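Dinitrogenase iron-molybdenum cofactor biosynthesis domain-containing protein (Pyrococcus horikoshii, PDB 2YX6) is of uncharacterised function but binds ADP, and by family is probably related to proteins that handle the iron-molybdenum cofactor of nitrogenase. Local coordinates at residues Gly73-Ala76 and Ile77-Phe80. Numbering follows the deposited sequence.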
ATOM      1  N   GLY A  73     -12.833   0.196   7.254  1.00 21.75           N
ATOM      2  CA  GLY A  73     -12.826  -0.770   8.347  1.00 21.08           C
ATOM      3  C   GLY A  73     -11.651  -1.707   8.304  1.00 21.63           C
ATOM      4  O   GLY A  73     -11.081  -1.965   7.257  1.00 22.67           O
ATOM      5  N   ARG A  74     -11.304  -2.250   9.450  1.00 22.77           N
ATOM      6  CA  ARG A  74     -10.191  -3.193   9.565  1.00 24.73           C
ATOM      7  C   ARG A  74     -10.361  -4.426   8.700  1.00 25.04           C
ATOM      8  O   ARG A  74      -9.415  -4.898   8.073  1.00 25.17           O
ATOM      9  CB  ARG A  74     -10.052  -3.626  11.009  1.00 24.65           C
ATOM     10  CG  ARG A  74      -8.705  -4.139  11.353  1.00 33.01           C
ATOM     11  CD  ARG A  74      -8.759  -5.484  12.094  1.00 38.97           C
ATOM     12  NE  ARG A  74      -9.831  -5.577  13.081  1.00 45.28           N
ATOM     13  CZ  ARG A  74      -9.853  -4.990  14.289  1.00 48.71           C
ATOM     14  NH1 ARG A  74      -8.870  -4.194  14.692  1.00 45.99           N
ATOM     15  NH2 ARG A  74     -10.892  -5.201  15.098  1.00 49.72           N
ATOM     16  N   ARG A  75     -11.577  -4.967   8.707  1.00 24.90           N
ATOM     17  CA  ARG A  75     -11.929  -6.110   7.885  1.00 24.13           C
ATOM     18  C   ARG A  75     -11.711  -5.849   6.393  1.00 22.72           C
ATOM     19  O   ARG A  75     -11.202  -6.742   5.705  1.00 23.01           O
ATOM     20  CB  ARG A  75     -13.392  -6.481   8.133  1.00 25.21           C
ATOM     21  CG  ARG A  75     -13.812  -7.765   7.475  1.00 28.03           C
ATOM     22  CD  ARG A  75     -13.069  -8.968   8.061  1.00 34.13           C
ATOM     23  NE  ARG A  75     -13.093 -10.141   7.157  1.00 32.95           N
ATOM     24  CZ  ARG A  75     -12.206 -10.387   6.176  1.00 35.54           C
ATOM     25  NH1 ARG A  75     -12.323 -11.489   5.429  1.00 33.98           N
ATOM     26  NH2 ARG A  75     -11.215  -9.545   5.919  1.00 30.52           N
ATOM     27  N   ALA A  76     -12.113  -4.662   5.910  1.00 21.05           N
ATOM     28  CA  ALA A  76     -11.941  -4.250   4.484  1.00 21.27           C
ATOM     29  C   ALA A  76     -10.461  -4.165   4.099  1.00 20.97           C
ATOM     30  O   ALA A  76     -10.063  -4.669   3.040  1.00 21.82           O
ATOM     31  CB  ALA A  76     -12.668  -2.902   4.180  1.00 18.46           C
ATOM     32  N   ILE A  77      -9.653  -3.555   4.980  1.00 20.93           N
ATOM     33  CA  ILE A  77      -8.195  -3.452   4.836  1.00 19.11           C
ATOM     34  C   ILE A  77      -7.652  -4.852   4.734  1.00 19.28           C
ATOM     35  O   ILE A  77      -6.904  -5.152   3.837  1.00 16.93           O
ATOM     36  CB  ILE A  77      -7.475  -2.753   6.101  1.00 19.26           C
ATOM     37  CG1 ILE A  77      -7.696  -1.230   6.110  1.00 17.80           C
ATOM     38  CG2 ILE A  77      -5.962  -2.979   6.057  1.00 18.71           C
ATOM     39  CD1 ILE A  77      -7.420  -0.526   7.458  1.00 17.82           C
ATOM     40  N   GLU A  78      -8.022  -5.718   5.672  1.00 18.61           N
ATOM     41  CA  GLU A  78      -7.473  -7.090   5.628  1.00 20.26           C
ATOM     42  C   GLU A  78      -7.860  -7.841   4.324  1.00 19.35           C
ATOM     43  O   GLU A  78      -7.036  -8.533   3.690  1.00 19.03           O
ATOM     44  CB  GLU A  78      -7.950  -7.871   6.851  1.00 21.37           C
ATOM     45  CG  GLU A  78      -7.259  -7.431   8.109  1.00 25.68           C
ATOM     46  CD  GLU A  78      -7.946  -7.981   9.343  1.00 31.38           C
ATOM     47  OE1 GLU A  78      -9.085  -8.452   9.236  1.00 30.24           O
ATOM     48  OE2 GLU A  78      -7.340  -7.956  10.417  1.00 31.04           O
ATOM     49  N   TYR A  79      -9.098  -7.644   3.908  1.00 19.85           N
ATOM     50  CA  TYR A  79      -9.600  -8.244   2.689  1.00 20.28           C
ATOM     51  C   TYR A  79      -8.782  -7.711   1.466  1.00 19.41           C
ATOM     52  O   TYR A  79      -8.387  -8.480   0.611  1.00 17.58           O
ATOM     53  CB  TYR A  79     -11.112  -7.999   2.564  1.00 22.13           C
ATOM     54  CG  TYR A  79     -11.804  -8.967   1.646  1.00 25.89           C
ATOM     55  CD1 TYR A  79     -12.773  -9.831   2.130  1.00 30.77           C
ATOM     56  CD2 TYR A  79     -11.476  -9.038   0.292  1.00 29.33           C
ATOM     57  CE1 TYR A  79     -13.422 -10.757   1.283  1.00 31.55           C
ATOM     58  CE2 TYR A  79     -12.120  -9.928  -0.576  1.00 30.34           C
ATOM     59  CZ  TYR A  79     -13.086 -10.797  -0.067  1.00 29.97           C
ATOM     60  OH  TYR A  79     -13.731 -11.691  -0.914  1.00 31.40           O
ATOM     61  N   PHE A  80      -8.452  -6.416   1.477  1.00 19.33           N
ATOM     62  CA  PHE A  80      -7.647  -5.782   0.438  1.00 18.39           C
ATOM     63  C   PHE A  80      -6.265  -6.413   0.412  1.00 19.93           C
ATOM     64  O   PHE A  80      -5.738  -6.811  -0.649  1.00 20.57           O
ATOM     65  CB  PHE A  80      -7.541  -4.265   0.649  1.00 18.66           C
ATOM     66  CG  PHE A  80      -8.622  -3.440  -0.044  1.00 18.94           C
ATOM     67  CD1 PHE A  80      -9.501  -2.653   0.697  1.00 24.54           C
ATOM     68  CD2 PHE A  80      -8.763  -3.452  -1.411  1.00 22.23           C
ATOM     69  CE1 PHE A  80     -10.476  -1.907   0.082  1.00 23.77           C
ATOM     70  CE2 PHE A  80      -9.730  -2.699  -2.060  1.00 20.57           C
ATOM     71  CZ  PHE A  80     -10.600  -1.937  -1.336  1.00 21.97           C
TER
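Ala76 O accepts a hydrogen bond from Phe80 N at 2.8 Å. The ring of Phe80 also comes up to this oxygen, with CD1 3.1 Å from Ala76 O. Three more i to i+4 bonds complete the first turns of helix 74-82: Ile77 N to Gly73 O, Glu78 N to Arg74 O and Tyr79 N to Arg75 O. The bond to Gly73 O is nearly straight, with an N-H...O angle of 169°, and Gly73 is the N-cap residue.

Glu78 runs alongside Arg74, both pointing the same way. Its CG stands anti to the carbonyl carbon (chi1 -73°) and the chain is extended beyond, which carries the carboxylate back toward the start of the helix. There Glu78 OE2 lies 3.3 Å from Arg74 CD, but 4.4 Å from Arg74 NE. Arg75 crosses Glu78 at about a right angle, its NH2 4.1 Å from Glu78 OE1 but with no N-H aimed at that oxygen. Arg75 NH1 lies 3.7 Å from Tyr79 CD1, with the guanidinium and ring planes 29° apart. Arg75 and Glu78 also pack on Tyr111 of the second subunit.

On the inner side, Ile77 and Phe80 pack on Val87, an ADP-binding residue, within the beta-alpha-beta unit of strand 66-68, helix 74-82 and strand 86-88. An alanine in place of Glu78 would probably leave the two arginines without their nearby negative charge and thin the packing at Tyr111. Backbone bonds thus hold this helix start, while Glu78 meets the arginines through aliphatic packing and a probably weak charge attraction, without a salt bridge.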